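Local coordinates for protein probable manganase-dependent inorganic pyrophosphatase (Clostridium perfringens, PDB 3L2B) that probably hydrolyses inorganic pyrophosphate as a manganese-dependent family II enzyme, with a regulatory region that binds the activator diadenosine tetraphosphate and the inhibitor AMP, at residues G121-G127 with V141-T147; Q133-I137 with I156-A160; E23-M28 with N81-T85. All blocks are in the same frame, centred on the assembly; numbering follows the deposited sequence.

In the fold
Interactions 1 and 2 belong to one alpha/beta unit of the DRTGG domain, a mixed sheet with helices packed on it, and their centres lie about 10 Å apart. Interaction 1 pairs two of its strands; interaction 2 packs the helix that connects those strands, 130-138, against helix 154-163. L136, on that connecting helix, packs on A126 and L144. Interaction 3 ties a CBS-domain segment to helix 79-85, its centre about 18 Å from that of interaction 1 and about 25 Å from that of interaction 2. Helix 79-85 reaches the sheet through I82 CD1, 4.1 Å from L143 CD2. The diadenosine tetraphosphate pocket, built from CBS-domain residues such as K39, S55 and R216, includes no residue of these six segments.

Interaction 1. Residues G121-G127 with V141-T147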
# COMPACT_ATOMS: atom_id res chain seq x y z
N GLY A 121 6.69 -23.66 -7.84
CA GLY A 121 6.52 -22.36 -8.49
C GLY A 121 6.23 -21.21 -7.57
O GLY A 121 6.27 -20.02 -7.97
N ASP A 122 5.95 -21.54 -6.32
CA ASP A 122 5.64 -20.50 -5.33
C ASP A 122 6.85 -19.63 -5.03
O ASP A 122 8.00 -19.96 -5.37
CB ASP A 122 5.04 -21.11 -4.05
CG ASP A 122 3.57 -21.50 -4.23
OD1 ASP A 122 2.92 -21.10 -5.23
OD2 ASP A 122 3.07 -22.24 -3.39
N ILE A 123 6.55 -18.49 -4.42
CA ILE A 123 7.56 -17.62 -3.84
C ILE A 123 7.48 -17.74 -2.33
O ILE A 123 6.47 -17.38 -1.70
CB ILE A 123 7.34 -16.16 -4.26
CG1 ILE A 123 7.37 -16.06 -5.79
CG2 ILE A 123 8.40 -15.26 -3.68
CD1 ILE A 123 6.09 -16.35 -6.46
N ALA A 124 8.56 -18.24 -1.75
CA ALA A 124 8.62 -18.53 -0.32
C ALA A 124 9.50 -17.59 0.44
O ALA A 124 10.66 -17.41 0.12
CB ALA A 124 9.08 -19.97 -0.09
N ILE A 125 8.94 -16.98 1.47
CA ILE A 125 9.70 -16.15 2.37
C ILE A 125 10.05 -16.99 3.57
O ILE A 125 9.18 -17.52 4.23
CB ILE A 125 8.90 -14.93 2.81
CG1 ILE A 125 8.62 -14.03 1.60
CG2 ILE A 125 9.65 -14.21 3.89
CD1 ILE A 125 7.53 -13.03 1.85
N ALA A 126 11.35 -17.12 3.82
CA ALA A 126 11.89 -18.06 4.80
C ALA A 126 12.97 -17.44 5.64
O ALA A 126 13.64 -16.50 5.23
CB ALA A 126 12.48 -19.28 4.07
N GLY A 127 13.16 -18.02 6.82
CA GLY A 127 14.23 -17.62 7.72
C GLY A 127 15.55 -18.32 7.49
O GLY A 127 15.81 -18.89 6.43
N VAL A 141 10.18 -24.48 -5.41
CA VAL A 141 9.75 -23.08 -5.39
C VAL A 141 10.49 -22.36 -6.53
O VAL A 141 11.62 -22.71 -6.88
CB VAL A 141 10.02 -22.41 -4.05
CG1 VAL A 141 9.11 -23.00 -2.94
CG2 VAL A 141 11.48 -22.51 -3.69
N SER A 142 9.82 -21.40 -7.14
CA SER A 142 10.43 -20.65 -8.21
C SER A 142 11.37 -19.60 -7.61
O SER A 142 12.32 -19.18 -8.24
CB SER A 142 9.38 -19.98 -9.09
OG SER A 142 8.65 -19.01 -8.37
N LEU A 143 11.10 -19.20 -6.38
CA LEU A 143 11.92 -18.18 -5.71
C LEU A 143 11.94 -18.35 -4.22
O LEU A 143 10.90 -18.34 -3.56
CB LEU A 143 11.46 -16.77 -6.06
CG LEU A 143 12.22 -15.59 -5.42
CD1 LEU A 143 13.71 -15.66 -5.76
CD2 LEU A 143 11.61 -14.25 -5.87
N LEU A 144 13.17 -18.50 -3.72
CA LEU A 144 13.44 -18.53 -2.29
C LEU A 144 13.99 -17.18 -1.83
O LEU A 144 15.03 -16.74 -2.28
CB LEU A 144 14.42 -19.65 -1.97
CG LEU A 144 14.77 -19.87 -0.49
CD1 LEU A 144 13.53 -20.06 0.35
CD2 LEU A 144 15.70 -21.08 -0.37
N ILE A 145 13.23 -16.52 -0.95
CA ILE A 145 13.66 -15.28 -0.32
C ILE A 145 14.02 -15.56 1.14
O ILE A 145 13.16 -15.85 1.96
CB ILE A 145 12.57 -14.19 -0.40
CG1 ILE A 145 11.98 -14.11 -1.81
CG2 ILE A 145 13.13 -12.84 -0.07
CD1 ILE A 145 11.01 -12.94 -2.02
N VAL A 146 15.31 -15.46 1.45
CA VAL A 146 15.80 -15.64 2.81
C VAL A 146 15.84 -14.29 3.51
O VAL A 146 16.39 -13.32 2.97
CB VAL A 146 17.16 -16.34 2.88
CG1 VAL A 146 17.61 -16.53 4.35
CG2 VAL A 146 17.11 -17.69 2.13
N THR A 147 15.21 -14.24 4.69
CA THR A 147 15.09 -13.00 5.48
C THR A 147 16.27 -12.83 6.42
O THR A 147 17.12 -13.71 6.54
CB THR A 147 13.79 -12.98 6.38
OG1 THR A 147 13.83 -14.04 7.34
CG2 THR A 147 12.53 -13.15 5.59
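A beta-alpha-beta unit of the DRTGG domain pairs strand 123-126 with strand 143-146 in parallel, helix 130-138 making the crossover between them. The backbone bonds alternate as parallel strands require: A124 N donates to L143 O (3.0 Å), A124 O accepts from I145 N (2.9 Å), and A126 N turns back to I145 O. The two strand axes are turned 19° from each other.

Side chains sort by face. A124, A126, L144 and V146 look toward the crossover helix, and the alanine methyls leave room for it; L144, with CG anti to the backbone N (chi1 -177°), brings CD1 within 3.9 Å of A126 CB. On the other face, I123 CG2 faces the ends of two neighbours on the adjoining strand, 4.0 Å from L143 CD2 and 3.9 Å from I145 CD1, while helix 174-180 covers I125.

At the strand entrance G121 has phi 100°, where a CB would collide with the preceding carbonyl O, so glycine fits. Its O accepts from S142 OG at 2.6 Å, the hydroxyl standing above the carbonyl plane. D122 O takes S142 N and, weakly, L143 N, while its carboxylate forms a salt bridge with K103. At the far end A126 O is gripped twice by T147: the amide N approaches nearly head-on, and OG1 comes from above the carbonyl plane at 3.2 Å.

Interaction 2. Residues Q133-I137 with I156-A160; sequences QAELI and IIELA
The flat group here is the carboxamide of Q133, which I156 meets at its oxygen: I156 CG1 approaches OE1 from near the amide plane, at 3.7 Å, and I156 CG2 from off to one side of it, at 3.8 Å, the two side chains crossing at about a right angle. This is a van der Waals contact; the polar work is done at the amide's other end, where NE2 donates to G127 O, which helps to set the rotation of the amide. P152 and V146 also touch the Q133 side chain. Glutamine suits the spot because its long chain, extended beyond CG, carries the amide to the carbonyl of G127, just before the helix.

The rest is aliphatic. I156 CD1 rests on A134 CB at 3.7 Å, and the small methyl lets the isoleucine come in close to the helix. I137 reaches back with CD1 to I156 CG2, a tight 3.5 Å, and its CD1 also touches A160 CB. Its other branch, CG2, which lies anti to the backbone N, meets L159 CD2 at 4.0 Å. L159 CD2 bridges to A134 CB as well, closing the more exposed side of the seam.

The two helix segments run almost exactly parallel, 2° apart with axes 10.0 Å from each other. Helix 130-138 rests on strands 123-126 and 143-146, I137 touching L144, and helix 154-163 lies beside it, setting I157 and A160 against strand 89-92.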
# COMPACT_ATOMS: atom_id res chain seq x y z
N GLN A 133 15.05 -24.16 4.30
CA GLN A 133 15.55 -23.68 3.04
C GLN A 133 15.64 -24.83 2.04
O GLN A 133 15.25 -24.67 0.89
CB GLN A 133 16.90 -22.98 3.20
CG GLN A 133 16.82 -21.61 3.85
CD GLN A 133 18.19 -21.07 4.25
OE1 GLN A 133 19.23 -21.62 3.86
NE2 GLN A 133 18.20 -20.00 5.03
N ALA A 134 16.10 -25.98 2.51
CA ALA A 134 16.30 -27.17 1.65
C ALA A 134 14.99 -27.87 1.29
O ALA A 134 14.86 -28.41 0.21
CB ALA A 134 17.27 -28.18 2.30
N GLU A 135 14.01 -27.85 2.17
CA GLU A 135 12.73 -28.45 1.79
C GLU A 135 12.06 -27.56 0.74
O GLU A 135 11.40 -28.05 -0.18
CB GLU A 135 11.83 -28.65 3.01
CG GLU A 135 10.39 -29.12 2.70
CD GLU A 135 10.28 -30.53 2.06
OE1 GLU A 135 11.31 -31.27 2.03
OE2 GLU A 135 9.16 -30.89 1.60
N LEU A 136 12.27 -26.25 0.85
CA LEU A 136 11.64 -25.30 -0.07
C LEU A 136 12.19 -25.54 -1.46
O LEU A 136 11.45 -25.53 -2.46
CB LEU A 136 11.84 -23.83 0.39
CG LEU A 136 11.06 -23.37 1.67
CD1 LEU A 136 11.43 -21.96 2.11
CD2 LEU A 136 9.54 -23.47 1.47
N ILE A 137 13.50 -25.80 -1.51
CA ILE A 137 14.18 -26.07 -2.76
C ILE A 137 13.68 -27.39 -3.36
O ILE A 137 13.41 -27.45 -4.55
CB ILE A 137 15.72 -26.05 -2.59
CG1 ILE A 137 16.19 -24.61 -2.39
CG2 ILE A 137 16.42 -26.70 -3.79
CD1 ILE A 137 17.50 -24.50 -1.68
N ILE A 156 23.32 -25.06 0.53
CA ILE A 156 21.97 -24.71 0.08
C ILE A 156 22.03 -24.05 -1.29
O ILE A 156 21.22 -24.35 -2.17
CB ILE A 156 21.24 -23.80 1.08
CG1 ILE A 156 20.96 -24.56 2.38
CG2 ILE A 156 19.93 -23.34 0.49
CD1 ILE A 156 19.77 -25.49 2.28
N ILE A 157 23.02 -23.18 -1.48
CA ILE A 157 23.26 -22.55 -2.78
C ILE A 157 23.51 -23.58 -3.88
O ILE A 157 23.03 -23.42 -4.99
CB ILE A 157 24.44 -21.56 -2.75
CG1 ILE A 157 24.03 -20.31 -1.96
CG2 ILE A 157 24.87 -21.17 -4.16
CD1 ILE A 157 25.12 -19.24 -1.92
N GLU A 158 24.24 -24.64 -3.55
CA GLU A 158 24.57 -25.70 -4.53
C GLU A 158 23.34 -26.59 -4.80
O GLU A 158 23.17 -27.11 -5.91
CB GLU A 158 25.79 -26.55 -4.08
CG GLU A 158 26.17 -27.74 -5.01
CD GLU A 158 26.88 -27.33 -6.31
OE1 GLU A 158 26.29 -26.60 -7.14
OE2 GLU A 158 28.03 -27.78 -6.53
N LEU A 159 22.49 -26.74 -3.79
CA LEU A 159 21.24 -27.48 -3.97
C LEU A 159 20.36 -26.65 -4.92
O LEU A 159 19.67 -27.16 -5.81
CB LEU A 159 20.53 -27.71 -2.64
CG LEU A 159 19.54 -28.88 -2.54
CD1 LEU A 159 20.27 -30.23 -2.59
CD2 LEU A 159 18.72 -28.77 -1.26
N ALA A 160 20.42 -25.34 -4.73
CA ALA A 160 19.64 -24.41 -5.54
C ALA A 160 20.15 -24.45 -6.96
O ALA A 160 19.35 -24.51 -7.90
CB ALA A 160 19.71 -22.99 -4.98

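Interaction 3. Residues E23-M28 with N81-T85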
# COMPACT_ATOMS: atom_id res chain seq x y z
N GLU A 23 8.70 -1.19 -17.09
CA GLU A 23 9.18 -2.28 -16.25
C GLU A 23 9.66 -1.76 -14.90
O GLU A 23 9.96 -2.52 -13.99
CB GLU A 23 10.30 -3.08 -16.93
CG GLU A 23 11.66 -2.35 -17.03
CD GLU A 23 11.84 -1.52 -18.32
OE1 GLU A 23 10.95 -1.51 -19.21
OE2 GLU A 23 12.92 -0.87 -18.43
N VAL A 24 9.72 -0.44 -14.80
CA VAL A 24 10.19 0.24 -13.60
C VAL A 24 9.27 -0.10 -12.41
O VAL A 24 8.06 -0.18 -12.56
CB VAL A 24 10.21 1.77 -13.81
CG1 VAL A 24 10.21 2.48 -12.50
CG2 VAL A 24 11.43 2.19 -14.68
N SER A 25 9.85 -0.35 -11.25
CA SER A 25 9.07 -0.77 -10.04
C SER A 25 8.24 0.37 -9.48
O SER A 25 8.59 1.54 -9.62
CB SER A 25 9.99 -1.24 -8.92
OG SER A 25 10.69 -0.14 -8.40
N LEU A 26 7.17 0.00 -8.79
CA LEU A 26 6.32 1.00 -8.06
C LEU A 26 7.12 1.81 -7.08
O LEU A 26 6.86 3.00 -6.89
CB LEU A 26 5.21 0.33 -7.31
CG LEU A 26 4.14 -0.33 -8.15
CD1 LEU A 26 2.97 -0.81 -7.24
CD2 LEU A 26 3.66 0.58 -9.26
N LYS A 27 8.10 1.16 -6.48
CA LYS A 27 8.96 1.84 -5.51
C LYS A 27 9.74 2.98 -6.16
O LYS A 27 9.81 4.10 -5.64
CB LYS A 27 9.97 0.86 -4.92
CG LYS A 27 10.72 1.40 -3.72
CD LYS A 27 12.19 0.99 -3.76
CE LYS A 27 12.91 1.28 -2.44
NZ LYS A 27 14.40 1.13 -2.54
N MET A 28 10.39 2.64 -7.26
CA MET A 28 11.22 3.61 -8.01
C MET A 28 10.36 4.69 -8.60
O MET A 28 10.79 5.83 -8.71
CB MET A 28 12.00 2.94 -9.16
CG MET A 28 13.23 2.11 -8.72
SD MET A 28 14.19 1.43 -10.13
CE MET A 28 13.18 0.02 -10.69
N ASN A 81 13.56 -6.08 -10.06
CA ASN A 81 12.64 -5.22 -9.32
C ASN A 81 12.51 -5.67 -7.87
O ASN A 81 12.59 -4.85 -6.93
CB ASN A 81 11.28 -5.15 -10.00
CG ASN A 81 11.27 -4.16 -11.14
OD1 ASN A 81 12.32 -3.82 -11.66
ND2 ASN A 81 10.10 -3.68 -11.51
N ILE A 82 12.37 -6.98 -7.72
CA ILE A 82 12.27 -7.61 -6.42
C ILE A 82 13.57 -7.40 -5.66
O ILE A 82 13.55 -7.02 -4.48
CB ILE A 82 11.96 -9.12 -6.51
CG1 ILE A 82 10.55 -9.36 -7.06
CG2 ILE A 82 12.03 -9.76 -5.14
CD1 ILE A 82 10.29 -10.80 -7.57
N LEU A 83 14.70 -7.61 -6.34
CA LEU A 83 16.01 -7.40 -5.68
C LEU A 83 16.12 -5.98 -5.15
O LEU A 83 16.53 -5.77 -4.02
CB LEU A 83 17.20 -7.68 -6.61
CG LEU A 83 17.54 -9.15 -6.85
CD1 LEU A 83 18.64 -9.26 -7.95
CD2 LEU A 83 17.96 -9.85 -5.56
N ASP A 84 15.73 -5.00 -5.96
CA ASP A 84 15.84 -3.58 -5.57
C ASP A 84 14.94 -3.27 -4.39
O ASP A 84 15.35 -2.63 -3.44
CB ASP A 84 15.43 -2.65 -6.71
CG ASP A 84 15.49 -1.16 -6.31
OD1 ASP A 84 16.61 -0.61 -6.24
OD2 ASP A 84 14.44 -0.53 -6.03
N THR A 85 13.69 -3.73 -4.47
CA THR A 85 12.66 -3.40 -3.51
C THR A 85 12.98 -3.98 -2.13
O THR A 85 12.72 -3.37 -1.12
CB THR A 85 11.27 -3.93 -3.96
OG1 THR A 85 10.96 -3.39 -5.25
CG2 THR A 85 10.19 -3.54 -2.95
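One hydrogen bond crosses this contact: N81 ND2 donates to E23 O at 2.7 Å, with an N-H...O angle of 153°, the acceptor lying slightly off the amide plane. The same ND2 also donates to S184 O, so a primary amide suits a site where two backbone carbonyls must be served.

Further bonds lie within each segment. S25 OG accepts from M28 N at 3.0 Å, placed there by a chi1 of 70° that sets the hydroxyl between the backbone N and carbonyl carbon; its CB meanwhile packs on N81 ND2 at 3.6 Å. T85 OG1 donates to N81 O from one face of that carbonyl's plane while T85 N reaches it from the other.

The charged pair is looser. K27 NZ stands 3.9 Å from D84 OD2, a long salt bridge, and K27 CD comes nearer to the same oxygen, at 3.5 Å. M28 lies alongside, its CG 4.0 Å from D84 OD2 and its CE 4.1 Å from N81 OD1.

With S25 as its serine N-cap, CBS-domain helix 26-35 thus starts at a junction with helix 79-85, whose residues 81-85 belong to the DRTGG domain, and S184 completes the grip on N81.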